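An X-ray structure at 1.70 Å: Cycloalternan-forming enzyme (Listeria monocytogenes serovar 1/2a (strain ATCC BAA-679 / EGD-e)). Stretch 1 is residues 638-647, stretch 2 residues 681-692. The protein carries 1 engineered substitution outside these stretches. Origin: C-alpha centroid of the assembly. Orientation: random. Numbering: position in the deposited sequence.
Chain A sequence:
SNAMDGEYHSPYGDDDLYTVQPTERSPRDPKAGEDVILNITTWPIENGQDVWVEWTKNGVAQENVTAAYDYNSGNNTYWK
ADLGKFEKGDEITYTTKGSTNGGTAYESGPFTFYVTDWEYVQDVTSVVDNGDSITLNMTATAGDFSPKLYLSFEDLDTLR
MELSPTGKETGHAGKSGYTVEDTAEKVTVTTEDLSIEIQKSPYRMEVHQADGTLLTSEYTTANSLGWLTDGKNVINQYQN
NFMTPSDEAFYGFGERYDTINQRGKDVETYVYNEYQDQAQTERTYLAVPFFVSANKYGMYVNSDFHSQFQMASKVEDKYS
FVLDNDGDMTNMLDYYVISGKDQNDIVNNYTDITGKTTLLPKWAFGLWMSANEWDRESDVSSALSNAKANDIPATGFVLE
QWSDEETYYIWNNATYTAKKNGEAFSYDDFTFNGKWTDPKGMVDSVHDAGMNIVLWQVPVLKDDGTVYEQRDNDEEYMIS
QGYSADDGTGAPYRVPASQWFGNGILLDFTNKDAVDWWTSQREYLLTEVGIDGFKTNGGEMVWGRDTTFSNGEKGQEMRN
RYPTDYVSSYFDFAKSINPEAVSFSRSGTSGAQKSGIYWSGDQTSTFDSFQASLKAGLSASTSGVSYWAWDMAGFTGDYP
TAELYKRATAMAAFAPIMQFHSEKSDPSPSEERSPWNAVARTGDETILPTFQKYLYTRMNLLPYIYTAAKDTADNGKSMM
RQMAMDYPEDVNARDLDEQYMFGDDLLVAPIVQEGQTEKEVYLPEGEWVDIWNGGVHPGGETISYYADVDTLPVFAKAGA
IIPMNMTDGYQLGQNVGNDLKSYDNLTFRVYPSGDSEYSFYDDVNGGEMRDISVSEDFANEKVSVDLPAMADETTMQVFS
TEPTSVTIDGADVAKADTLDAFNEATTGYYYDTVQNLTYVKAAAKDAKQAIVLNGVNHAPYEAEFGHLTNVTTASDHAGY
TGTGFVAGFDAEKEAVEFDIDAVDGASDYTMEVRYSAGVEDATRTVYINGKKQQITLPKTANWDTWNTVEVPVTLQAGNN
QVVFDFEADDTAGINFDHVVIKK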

# COMPACT_ATOMS: atom_id res chain seq x y z
N ASP A 638 -0.74 0.69 -25.61
CA ASP A 638 -1.78 0.07 -26.42
C ASP A 638 -2.91 -0.39 -25.50
O ASP A 638 -2.67 -0.77 -24.34
CB ASP A 638 -1.21 -1.09 -27.23
CG ASP A 638 -0.27 -0.63 -28.35
OD1 ASP A 638 -0.38 0.52 -28.84
OD2 ASP A 638 0.58 -1.44 -28.76
N TYR A 639 -4.14 -0.33 -26.01
CA TYR A 639 -5.32 -0.60 -25.19
C TYR A 639 -5.20 -2.01 -24.61
O TYR A 639 -4.76 -2.93 -25.31
CB TYR A 639 -6.60 -0.44 -26.02
CG TYR A 639 -7.79 -0.28 -25.11
CD1 TYR A 639 -8.10 0.98 -24.59
CD2 TYR A 639 -8.53 -1.38 -24.70
CE1 TYR A 639 -9.15 1.13 -23.70
CE2 TYR A 639 -9.60 -1.23 -23.81
CZ TYR A 639 -9.90 0.03 -23.32
OH TYR A 639 -10.94 0.18 -22.43
N PRO A 640 -5.59 -2.20 -23.32
CA PRO A 640 -5.39 -3.54 -22.74
C PRO A 640 -6.15 -4.61 -23.51
O PRO A 640 -7.20 -4.32 -24.10
CB PRO A 640 -5.94 -3.41 -21.32
CG PRO A 640 -6.74 -2.15 -21.32
CD PRO A 640 -6.05 -1.24 -22.31
N THR A 641 -5.61 -5.82 -23.53
CA THR A 641 -6.36 -6.94 -24.08
C THR A 641 -7.54 -7.22 -23.14
O THR A 641 -7.52 -6.80 -21.98
CB THR A 641 -5.49 -8.20 -24.15
OG1 THR A 641 -5.04 -8.52 -22.83
CG2 THR A 641 -4.25 -7.95 -25.02
N ALA A 642 -8.52 -7.96 -23.64
CA ALA A 642 -9.67 -8.35 -22.82
C ALA A 642 -9.22 -9.16 -21.61
O ALA A 642 -9.74 -8.98 -20.50
CB ALA A 642 -10.68 -9.12 -23.65
N GLU A 643 -8.23 -10.02 -21.84
CA GLU A 643 -7.65 -10.84 -20.77
C GLU A 643 -7.07 -9.96 -19.67
O GLU A 643 -7.39 -10.12 -18.50
CB GLU A 643 -6.56 -11.76 -21.34
CG GLU A 643 -5.96 -12.68 -20.28
CD GLU A 643 -4.69 -13.37 -20.73
OE1 GLU A 643 -4.19 -14.22 -19.97
OE2 GLU A 643 -4.20 -13.09 -21.85
N LEU A 644 -6.20 -9.02 -20.05
CA LEU A 644 -5.62 -8.12 -19.03
C LEU A 644 -6.72 -7.33 -18.33
O LEU A 644 -6.69 -7.18 -17.10
CB LEU A 644 -4.58 -7.16 -19.63
CG LEU A 644 -4.00 -6.12 -18.64
CD1 LEU A 644 -3.29 -6.74 -17.42
CD2 LEU A 644 -3.03 -5.20 -19.35
N TYR A 645 -7.67 -6.81 -19.10
CA TYR A 645 -8.72 -5.99 -18.52
C TYR A 645 -9.49 -6.80 -17.45
O TYR A 645 -9.75 -6.29 -16.37
CB TYR A 645 -9.66 -5.43 -19.59
CG TYR A 645 -10.58 -4.37 -19.04
CD1 TYR A 645 -10.15 -3.04 -18.95
CD2 TYR A 645 -11.86 -4.70 -18.56
CE1 TYR A 645 -10.97 -2.07 -18.42
CE2 TYR A 645 -12.69 -3.72 -18.03
CZ TYR A 645 -12.23 -2.41 -17.96
OH TYR A 645 -13.03 -1.42 -17.44
N LYS A 646 -9.81 -8.06 -17.77
CA LYS A 646 -10.58 -8.92 -16.86
C LYS A 646 -9.77 -9.29 -15.61
O LYS A 646 -10.30 -9.27 -14.49
CB LYS A 646 -11.05 -10.20 -17.60
CG LYS A 646 -12.20 -9.95 -18.55
CD LYS A 646 -12.64 -11.28 -19.14
CE LYS A 646 -13.94 -11.17 -19.93
NZ LYS A 646 -14.30 -12.55 -20.39
N ARG A 647 -8.48 -9.59 -15.80
CA ARG A 647 -7.60 -9.94 -14.67
C ARG A 647 -7.41 -8.77 -13.73
O ARG A 647 -7.46 -8.93 -12.50
CB ARG A 647 -6.24 -10.46 -15.16
CG ARG A 647 -6.29 -11.77 -15.93
CD ARG A 647 -6.92 -12.89 -15.10
NE ARG A 647 -6.67 -14.23 -15.62
CZ ARG A 647 -7.28 -15.32 -15.18
NH1 ARG A 647 -8.15 -15.24 -14.17
NH2 ARG A 647 -6.99 -16.49 -15.73
N ARG A 681 -13.56 -1.38 -27.64
CA ARG A 681 -12.19 -1.47 -28.16
C ARG A 681 -11.71 -2.89 -28.47
O ARG A 681 -11.03 -3.10 -29.47
CB ARG A 681 -11.19 -0.80 -27.20
CG ARG A 681 -11.31 0.72 -27.11
CD ARG A 681 -10.96 1.43 -28.42
NE ARG A 681 -9.60 1.09 -28.91
CZ ARG A 681 -8.48 1.71 -28.57
NH1 ARG A 681 -8.48 2.74 -27.75
NH2 ARG A 681 -7.32 1.29 -29.07
N THR A 682 -12.08 -3.85 -27.62
CA THR A 682 -11.62 -5.24 -27.78
C THR A 682 -12.59 -6.10 -28.59
O THR A 682 -12.20 -7.15 -29.08
CB THR A 682 -11.44 -5.96 -26.42
OG1 THR A 682 -12.71 -6.06 -25.78
CG2 THR A 682 -10.48 -5.24 -25.49
N GLY A 683 -13.85 -5.68 -28.66
CA GLY A 683 -14.89 -6.48 -29.30
C GLY A 683 -15.40 -7.62 -28.42
O GLY A 683 -16.23 -8.40 -28.86
N ASP A 684 -14.90 -7.71 -27.19
CA ASP A 684 -15.28 -8.80 -26.29
C ASP A 684 -16.41 -8.37 -25.36
O ASP A 684 -16.16 -7.74 -24.33
CB ASP A 684 -14.07 -9.29 -25.47
CG ASP A 684 -14.38 -10.55 -24.66
OD1 ASP A 684 -15.57 -10.94 -24.51
OD2 ASP A 684 -13.40 -11.19 -24.20
N GLU A 685 -17.64 -8.74 -25.73
CA GLU A 685 -18.84 -8.35 -24.98
C GLU A 685 -18.86 -8.90 -23.55
O GLU A 685 -19.48 -8.31 -22.67
CB GLU A 685 -20.12 -8.74 -25.74
CG GLU A 685 -20.37 -7.87 -26.98
CD GLU A 685 -21.72 -8.10 -27.65
OE1 GLU A 685 -22.68 -8.62 -27.02
OE2 GLU A 685 -21.85 -7.72 -28.84
N THR A 686 -18.17 -10.03 -23.33
CA THR A 686 -18.17 -10.68 -22.00
C THR A 686 -17.41 -9.87 -20.93
O THR A 686 -17.52 -10.19 -19.75
CB THR A 686 -17.59 -12.10 -22.05
OG1 THR A 686 -16.18 -12.04 -22.33
CG2 THR A 686 -18.31 -12.96 -23.10
N ILE A 687 -16.68 -8.83 -21.34
CA ILE A 687 -16.03 -7.92 -20.39
C ILE A 687 -17.05 -7.29 -19.44
O ILE A 687 -16.80 -7.19 -18.24
CB ILE A 687 -15.21 -6.83 -21.11
CG1 ILE A 687 -13.88 -7.41 -21.62
CG2 ILE A 687 -14.92 -5.65 -20.19
CD1 ILE A 687 -13.13 -6.48 -22.56
N LEU A 688 -18.19 -6.87 -20.00
CA LEU A 688 -19.20 -6.21 -19.18
C LEU A 688 -19.74 -7.07 -18.02
O LEU A 688 -19.70 -6.60 -16.87
CB LEU A 688 -20.32 -5.55 -20.02
CG LEU A 688 -21.37 -4.82 -19.17
CD1 LEU A 688 -20.79 -3.59 -18.46
CD2 LEU A 688 -22.56 -4.45 -20.03
N PRO A 689 -20.23 -8.31 -18.30
CA PRO A 689 -20.71 -9.13 -17.17
C PRO A 689 -19.62 -9.52 -16.17
O PRO A 689 -19.90 -9.60 -14.98
CB PRO A 689 -21.31 -10.39 -17.84
CG PRO A 689 -20.88 -10.33 -19.27
CD PRO A 689 -20.68 -8.88 -19.59
N THR A 690 -18.38 -9.68 -16.65
CA THR A 690 -17.26 -9.95 -15.75
C THR A 690 -16.95 -8.74 -14.87
O THR A 690 -16.79 -8.88 -13.64
CB THR A 690 -16.02 -10.45 -16.54
OG1 THR A 690 -16.39 -11.66 -17.21
CG2 THR A 690 -14.86 -10.74 -15.60
N PHE A 691 -16.91 -7.56 -15.47
CA PHE A 691 -16.74 -6.32 -14.70
C PHE A 691 -17.86 -6.15 -13.65
O PHE A 691 -17.59 -5.85 -12.50
CB PHE A 691 -16.66 -5.08 -15.60
CG PHE A 691 -16.22 -3.84 -14.88
CD1 PHE A 691 -17.14 -3.04 -14.19
CD2 PHE A 691 -14.88 -3.45 -14.91
CE1 PHE A 691 -16.73 -1.88 -13.53
CE2 PHE A 691 -14.46 -2.30 -14.24
CZ PHE A 691 -15.39 -1.51 -13.56
N GLN A 692 -19.10 -6.31 -14.09
CA GLN A 692 -20.26 -6.23 -13.19
C GLN A 692 -20.14 -7.22 -12.04
O GLN A 692 -20.38 -6.85 -10.88
CB GLN A 692 -21.55 -6.48 -13.96
CG GLN A 692 -21.94 -5.33 -14.89
CD GLN A 692 -23.06 -5.72 -15.83
OE1 GLN A 692 -23.33 -6.89 -16.05
NE2 GLN A 692 -23.74 -4.71 -16.41
O HOH W 1 -4.87 2.23 -28.08
O HOH W 2 -12.40 -12.99 -22.44

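Lys 646 loses the most surface to the other stretch. Its CA-to-CB bond points sideways, but chi2 to chi4 are all t, and the extended chain carries the ammonium across to the turn from Asp 684 to Ile 687. There Lys 646 NZ donates a hydrogen bond to Thr 686 OG1 (2.7 Å). That hydroxyl in turn donates to Asp 684 OD1, 2.5 Å from Thr 686 OG1, so lysine, threonine and aspartate form a relay. The same carboxylate oxygen caps the turn by accepting from Thr 686 N. Asp 684 OD2 lies 4.1 Å from Lys 646 NZ, too far for a salt bridge; a water closes the gap, accepting from Lys 646 NZ and donating to Asp 684 OD2.

Tyr 639 anchors the other end of the contact. Arg 681 CB sits over one face of its ring, 3.9 Å from the centroid, in a CH-pi contact. The arginine, with its first three chi angles all m, folds back so that its guanidinium face meets the tyrosine's CB, with Arg 681 NH2 3.6 Å from Tyr 639 CB.

Between the helices, which run nearly parallel (14°), Tyr 645 packs obliquely against Ile 687 (Tyr 645 CD2 to Ile 687 CG2, 3.6 Å) and Phe 691. Ala 642 CB reaches Ile 687 CD1 at 3.8 Å.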